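Local atomic coordinates of sulfatase (Bacteroides fragilis CAG:558, PDB entry 6USS), a protein that probably hydrolyses aryl sulfate esters with the help of a bound calcium ion, as an arylsulfatase of the human gut microbiome. Residues 499-504 with 508-513; 424-429 with 453-458. The protein carries 1 engineered substitution. All coordinates share one frame; numbering follows the deposited sequence.

Interaction 1: 499-504 with 508-513; sequences GQRPSF and GKPCPW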
loop_
_atom_site.group_PDB
_atom_site.type_symbol
_atom_site.label_atom_id
_atom_site.label_comp_id
_atom_site.label_asym_id
_atom_site.label_seq_id
_atom_site.Cartn_x
_atom_site.Cartn_y
_atom_site.Cartn_z
ATOM N N GLY A 499 -2.698 -8.607 30.444
ATOM C CA GLY A 499 -3.175 -7.257 30.665
ATOM C C GLY A 499 -2.366 -6.536 31.728
ATOM O O GLY A 499 -1.539 -7.112 32.444
ATOM N N GLN A 500 -2.619 -5.238 31.837
ATOM C CA GLN A 500 -1.794 -4.385 32.672
ATOM C C GLN A 500 -2.641 -3.619 33.677
ATOM O O GLN A 500 -3.872 -3.638 33.652
ATOM C CB GLN A 500 -0.986 -3.413 31.822
ATOM C CG GLN A 500 -0.028 -4.087 30.872
ATOM C CD GLN A 500 0.728 -3.066 30.057
ATOM O OE1 GLN A 500 0.122 -2.226 29.376
ATOM N NE2 GLN A 500 2.059 -3.103 30.148
ATOM N N ARG A 501 -1.951 -2.923 34.566
ATOM C CA ARG A 501 -2.607 -2.302 35.698
ATOM C C ARG A 501 -1.764 -1.111 36.108
ATOM O O ARG A 501 -0.552 -1.087 35.844
ATOM C CB ARG A 501 -2.747 -3.308 36.856
ATOM C CG ARG A 501 -1.399 -3.680 37.468
ATOM C CD ARG A 501 -1.257 -5.144 37.891
ATOM N NE ARG A 501 -1.681 -5.375 39.260
ATOM C CZ ARG A 501 -1.183 -6.304 40.069
ATOM N NH1 ARG A 501 -0.224 -7.119 39.652
ATOM N NH2 ARG A 501 -1.665 -6.423 41.300
ATOM N N PRO A 502 -2.366 -0.105 36.726
ATOM C CA PRO A 502 -1.589 0.999 37.291
ATOM C C PRO A 502 -0.899 0.551 38.568
ATOM O O PRO A 502 -1.192 -0.510 39.125
ATOM C CB PRO A 502 -2.640 2.074 37.593
ATOM C CG PRO A 502 -3.945 1.550 37.033
ATOM C CD PRO A 502 -3.809 0.074 36.923
ATOM N N SER A 503 0.020 1.395 39.032
ATOM C CA SER A 503 0.665 1.190 40.318
ATOM C C SER A 503 0.540 2.461 41.159
ATOM O O SER A 503 0.365 3.566 40.636
ATOM C CB SER A 503 2.138 0.783 40.147
ATOM O OG SER A 503 2.889 1.854 39.615
ATOM N N PHE A 504 0.615 2.296 42.473
ATOM C CA PHE A 504 0.461 3.428 43.374
ATOM C C PHE A 504 1.786 4.151 43.589
ATOM O O PHE A 504 2.847 3.527 43.699
ATOM C CB PHE A 504 -0.102 2.955 44.710
ATOM C CG PHE A 504 -1.560 2.626 44.660
ATOM C CD1 PHE A 504 -2.483 3.586 44.273
ATOM C CD2 PHE A 504 -2.011 1.354 44.981
ATOM C CE1 PHE A 504 -3.831 3.291 44.226
ATOM C CE2 PHE A 504 -3.360 1.055 44.939
ATOM C CZ PHE A 504 -4.273 2.030 44.569
ATOM N N GLY A 508 4.614 2.387 45.569
ATOM C CA GLY A 508 5.321 1.860 44.416
ATOM C C GLY A 508 4.803 0.522 43.926
ATOM O O GLY A 508 5.226 0.064 42.859
ATOM N N LYS A 509 3.894 -0.110 44.665
ATOM C CA LYS A 509 3.382 -1.439 44.374
ATOM C C LYS A 509 2.203 -1.361 43.393
ATOM O O LYS A 509 1.444 -0.385 43.399
ATOM C CB LYS A 509 2.963 -2.120 45.686
ATOM C CG LYS A 509 2.296 -3.504 45.532
ATOM C CD LYS A 509 2.341 -4.362 46.811
ATOM C CE LYS A 509 1.078 -4.224 47.664
ATOM N NZ LYS A 509 1.398 -4.122 49.122
ATOM N N PRO A 510 2.029 -2.362 42.526
ATOM C CA PRO A 510 0.867 -2.347 41.620
ATOM C C PRO A 510 -0.449 -2.233 42.382
ATOM O O PRO A 510 -0.571 -2.692 43.521
ATOM C CB PRO A 510 0.969 -3.694 40.889
ATOM C CG PRO A 510 2.416 -4.026 40.928
ATOM C CD PRO A 510 2.934 -3.489 42.242
ATOM N N CYS A 511 -1.444 -1.616 41.739
ATOM C CA CYS A 511 -2.803 -1.651 42.278
ATOM C C CYS A 511 -3.323 -3.088 42.310
ATOM O O CYS A 511 -3.091 -3.852 41.366
ATOM C CB CYS A 511 -3.754 -0.794 41.434
ATOM S SG CYS A 511 -3.242 0.917 41.151
ATOM N N PRO A 512 -4.024 -3.486 43.372
ATOM C CA PRO A 512 -4.577 -4.849 43.423
ATOM C C PRO A 512 -5.444 -5.153 42.214
ATOM O O PRO A 512 -6.265 -4.335 41.799
ATOM C CB PRO A 512 -5.427 -4.853 44.703
ATOM C CG PRO A 512 -4.933 -3.696 45.514
ATOM C CD PRO A 512 -4.382 -2.681 44.556
ATOM N N TRP A 513 -5.271 -6.351 41.660
ATOM C CA TRP A 513 -6.229 -6.901 40.715
ATOM C C TRP A 513 -7.598 -6.930 41.389
ATOM O O TRP A 513 -7.662 -6.921 42.626
ATOM C CB TRP A 513 -5.819 -8.318 40.294
ATOM C CG TRP A 513 -4.610 -8.430 39.436
ATOM C CD1 TRP A 513 -3.504 -9.184 39.691
ATOM C CD2 TRP A 513 -4.392 -7.812 38.157
ATOM N NE1 TRP A 513 -2.605 -9.060 38.670
ATOM C CE2 TRP A 513 -3.117 -8.223 37.713
ATOM C CE3 TRP A 513 -5.143 -6.941 37.355
ATOM C CZ2 TRP A 513 -2.570 -7.796 36.498
ATOM C CZ3 TRP A 513 -4.601 -6.511 36.152
ATOM C CH2 TRP A 513 -3.322 -6.930 35.738
#
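Near the C terminus the chain reverses on itself, and S503 faces P510 in a single antiparallel bridge of the non-hydrogen-bonded kind. Such a position suits proline, which has no N-H to give. The bonds lie on either side of the pair: C511 N to P502 O (2.8 Å, nearly straight at 167°) and F504 N to K509 O (3.0 Å). At the turn, G508 N reaches F504 O; with its positive phi, G508 spares the bend a CB that would jam against the preceding carbonyl.

Away from the turn, R501 carries the contact. Its chi1 of 68° starts the chain between the backbone N and the carbonyl carbon, and further bends at chi2 and chi3 lay the guanidinium flat over the five-membered ring of W513, planes 19° apart and centres 3.6 Å apart, a cation-pi stack. CD rests over the six-membered ring in a CH-pi contact, while P510 CB covers the opposite guanidinium face at 3.4 Å above its plane. Held between these surfaces, the group presents its edge to C511 O, which accepts from both NE (3.0 Å) and NH2 (2.9 Å). NH2 also forms a salt bridge with E516. Across the backbone from the guanidinium, C511 SG sits over the centre of the F504 ring, 3.8 Å from the centroid, where a polarisable sulfur suits an aromatic face.

Around this turn, strand 503-504 pairs with strand 124-125, and R495 of helix 480-496 makes a second cation-pi contact with W513.

Interaction 2: 424-429 with 453-458; sequences YWNFPN and YYYENG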
loop_
_atom_site.group_PDB
_atom_site.type_symbol
_atom_site.label_atom_id
_atom_site.label_comp_id
_atom_site.label_asym_id
_atom_site.label_seq_id
_atom_site.Cartn_x
_atom_site.Cartn_y
_atom_site.Cartn_z
ATOM N N TYR A 424 -14.804 -8.195 28.232
ATOM C CA TYR A 424 -13.812 -7.552 29.086
ATOM C C TYR A 424 -13.342 -6.196 28.562
ATOM O O TYR A 424 -13.078 -6.027 27.369
ATOM C CB TYR A 424 -12.602 -8.441 29.259
ATOM C CG TYR A 424 -12.894 -9.829 29.736
ATOM C CD1 TYR A 424 -12.986 -10.879 28.834
ATOM C CD2 TYR A 424 -13.027 -10.105 31.093
ATOM C CE1 TYR A 424 -13.226 -12.151 29.256
ATOM C CE2 TYR A 424 -13.269 -11.389 31.533
ATOM C CZ TYR A 424 -13.360 -12.412 30.604
ATOM O OH TYR A 424 -13.601 -13.702 31.024
ATOM N N TRP A 425 -13.191 -5.244 29.481
ATOM C CA TRP A 425 -12.510 -3.984 29.210
ATOM C C TRP A 425 -11.405 -3.764 30.241
ATOM O O TRP A 425 -11.536 -4.140 31.413
ATOM C CB TRP A 425 -13.449 -2.787 29.256
ATOM C CG TRP A 425 -14.616 -2.820 28.342
ATOM C CD1 TRP A 425 -14.796 -2.060 27.219
ATOM C CD2 TRP A 425 -15.809 -3.597 28.498
ATOM N NE1 TRP A 425 -16.017 -2.324 26.662
ATOM C CE2 TRP A 425 -16.662 -3.266 27.424
ATOM C CE3 TRP A 425 -16.243 -4.539 29.443
ATOM C CZ2 TRP A 425 -17.919 -3.856 27.257
ATOM C CZ3 TRP A 425 -17.491 -5.124 29.276
ATOM C CH2 TRP A 425 -18.312 -4.781 28.193
ATOM N N ASN A 426 -10.322 -3.129 29.798
ATOM C CA ASN A 426 -9.260 -2.712 30.704
ATOM C C ASN A 426 -8.794 -1.320 30.316
ATOM O O ASN A 426 -8.351 -1.112 29.183
ATOM C CB ASN A 426 -8.071 -3.676 30.688
ATOM C CG ASN A 426 -7.137 -3.422 31.845
ATOM O OD1 ASN A 426 -7.574 -2.970 32.897
ATOM N ND2 ASN A 426 -5.860 -3.676 31.656
ATOM N N PHE A 427 -8.876 -0.381 31.263
ATOM C CA PHE A 427 -8.394 0.990 31.081
ATOM C C PHE A 427 -7.490 1.341 32.254
ATOM O O PHE A 427 -7.890 2.079 33.170
ATOM C CB PHE A 427 -9.557 1.984 30.967
ATOM C CG PHE A 427 -9.146 3.353 30.484
ATOM C CD1 PHE A 427 -8.987 3.607 29.124
ATOM C CD2 PHE A 427 -8.927 4.398 31.396
ATOM C CE1 PHE A 427 -8.603 4.885 28.667
ATOM C CE2 PHE A 427 -8.545 5.680 30.958
ATOM C CZ PHE A 427 -8.377 5.921 29.598
ATOM N N PRO A 428 -6.275 0.835 32.266
ATOM C CA PRO A 428 -5.305 1.195 33.308
ATOM C C PRO A 428 -4.577 2.495 32.977
ATOM O O PRO A 428 -3.345 2.548 32.934
ATOM C CB PRO A 428 -4.351 -0.004 33.312
ATOM C CG PRO A 428 -4.350 -0.466 31.871
ATOM C CD PRO A 428 -5.712 -0.106 31.282
ATOM N N ASN A 429 -5.350 3.552 32.725
ATOM C CA ASN A 429 -4.831 4.781 32.147
ATOM C C ASN A 429 -5.510 5.984 32.791
ATOM O O ASN A 429 -6.403 5.848 33.630
ATOM C CB ASN A 429 -5.045 4.796 30.635
ATOM C CG ASN A 429 -4.219 3.766 29.935
ATOM O OD1 ASN A 429 -4.593 2.587 29.881
ATOM N ND2 ASN A 429 -3.069 4.187 29.410
ATOM N N TYR A 453 -14.445 -2.416 38.282
ATOM C CA TYR A 453 -13.485 -2.301 39.367
ATOM C C TYR A 453 -12.628 -1.068 39.143
ATOM O O TYR A 453 -12.140 -0.844 38.030
ATOM C CB TYR A 453 -12.605 -3.537 39.434
ATOM C CG TYR A 453 -11.388 -3.386 40.321
ATOM C CD1 TYR A 453 -11.516 -3.281 41.712
ATOM C CD2 TYR A 453 -10.102 -3.384 39.770
ATOM C CE1 TYR A 453 -10.390 -3.165 42.529
ATOM C CE2 TYR A 453 -8.967 -3.274 40.585
ATOM C CZ TYR A 453 -9.117 -3.167 41.963
ATOM O OH TYR A 453 -8.004 -3.056 42.782
ATOM N N TYR A 454 -12.438 -0.279 40.195
ATOM C CA TYR A 454 -11.736 0.994 40.096
ATOM C C TYR A 454 -10.358 0.842 40.731
ATOM O O TYR A 454 -10.246 0.654 41.950
ATOM C CB TYR A 454 -12.534 2.105 40.763
ATOM C CG TYR A 454 -13.838 2.448 40.066
ATOM C CD1 TYR A 454 -14.958 1.628 40.201
ATOM C CD2 TYR A 454 -13.955 3.593 39.272
ATOM C CE1 TYR A 454 -16.154 1.934 39.580
ATOM C CE2 TYR A 454 -15.163 3.917 38.651
ATOM C CZ TYR A 454 -16.263 3.082 38.814
ATOM O OH TYR A 454 -17.469 3.379 38.207
ATOM N N TYR A 455 -9.316 0.934 39.893
ATOM C CA TYR A 455 -7.945 0.790 40.364
ATOM C C TYR A 455 -7.601 1.814 41.430
ATOM O O TYR A 455 -6.776 1.533 42.303
ATOM C CB TYR A 455 -6.967 0.942 39.202
ATOM C CG TYR A 455 -6.913 -0.213 38.244
ATOM C CD1 TYR A 455 -6.284 -1.387 38.594
ATOM C CD2 TYR A 455 -7.471 -0.124 36.980
ATOM C CE1 TYR A 455 -6.206 -2.446 37.726
ATOM C CE2 TYR A 455 -7.398 -1.192 36.091
ATOM C CZ TYR A 455 -6.755 -2.344 36.480
ATOM O OH TYR A 455 -6.661 -3.420 35.644
ATOM N N GLU A 456 -8.194 3.010 41.364
ATOM C CA GLU A 456 -7.692 4.104 42.188
ATOM C C GLU A 456 -7.992 3.883 43.667
ATOM O O GLU A 456 -7.189 4.280 44.522
ATOM C CB GLU A 456 -8.253 5.454 41.710
ATOM C CG GLU A 456 -7.382 6.657 42.121
ATOM C CD GLU A 456 -7.979 8.024 41.754
ATOM O OE1 GLU A 456 -8.716 8.113 40.739
ATOM O OE2 GLU A 456 -7.684 9.016 42.475
ATOM N N ASN A 457 -9.117 3.237 43.997
ATOM C CA ASN A 457 -9.414 2.984 45.400
ATOM C C ASN A 457 -10.046 1.621 45.650
ATOM O O ASN A 457 -10.573 1.406 46.744
ATOM C CB ASN A 457 -10.334 4.072 45.951
ATOM C CG ASN A 457 -11.686 4.095 45.254
ATOM O OD1 ASN A 457 -11.884 3.412 44.242
ATOM N ND2 ASN A 457 -12.626 4.875 45.794
ATOM N N GLY A 458 -10.030 0.704 44.676
ATOM C CA GLY A 458 -10.592 -0.625 44.862
ATOM C C GLY A 458 -12.105 -0.697 44.907
ATOM O O GLY A 458 -12.656 -1.755 45.233
#
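A chi1 of -167° turns the N426 side chain away from its own backbone N and extends it from the end of strand 422-427, while Y455, whose chi1 of -73° sets CG anti to the carbonyl carbon and beside the backbone N, sends its ring across from just beyond strand 449-454. The two side chains meet at about a right angle, the amide and ring planes 55° apart. Y455 OH donates to N426 OD1 at 2.9 Å; the oxygen lies at the edge of the tyrosine ring, near its plane, and the hydroxyl is tilted somewhat from the amide plane.

This interior needs a residue with both an acceptor and a donor, and asparagine supplies them: OD1 takes the phenol, while ND2 donates to Q500 O, its stronger partner. Bonding at both ends should fix which way round the amide stands. Tyrosine is equally apt, because its long ring spans a gap that the backbones leave wide (the CA atoms of N426 and Y455 are 10.4 Å apart) and still carries a polar tip to the far side.

P428 adds a loose apolar touch, CB to Y455 CE2 at 4.3 Å. It is the centre of an inverse gamma turn that ends the strand, with a weak bond from N429 N to F427 O at 3.0 Å. L494 of helix 480-496 packs against both N426 and Y455.

Strand 441-446 runs between the two strands, so no backbone bond joins these segments; the side chains bridge over it on the helix-covered face. A four-stranded antiparallel sheet packed against a C-terminal helix is characteristic of the smaller C-terminal subdomain of sulfatases.

From the N-terminal side, strand 422-427 comes first; the chain then forms strands 441-446 and 449-454, and interaction 2 closes this excursion by joining the first strand to the end of the third. Strand 460-464 and helix 480-496 follow before interaction 1 closes a far shorter loop, with three residues between its segments. The two contacts are thus in series, neither nested nor crossing, yet their centres are only about 9 Å apart. Y455 links them: P502 packs on its ring, P502 CD to Y455 CD1 being 3.3 Å, and F504 touches its backbone oxygen. The C-terminal tail is thereby laid against the ends of strands 422-427 and 449-454, beside helix 480-496.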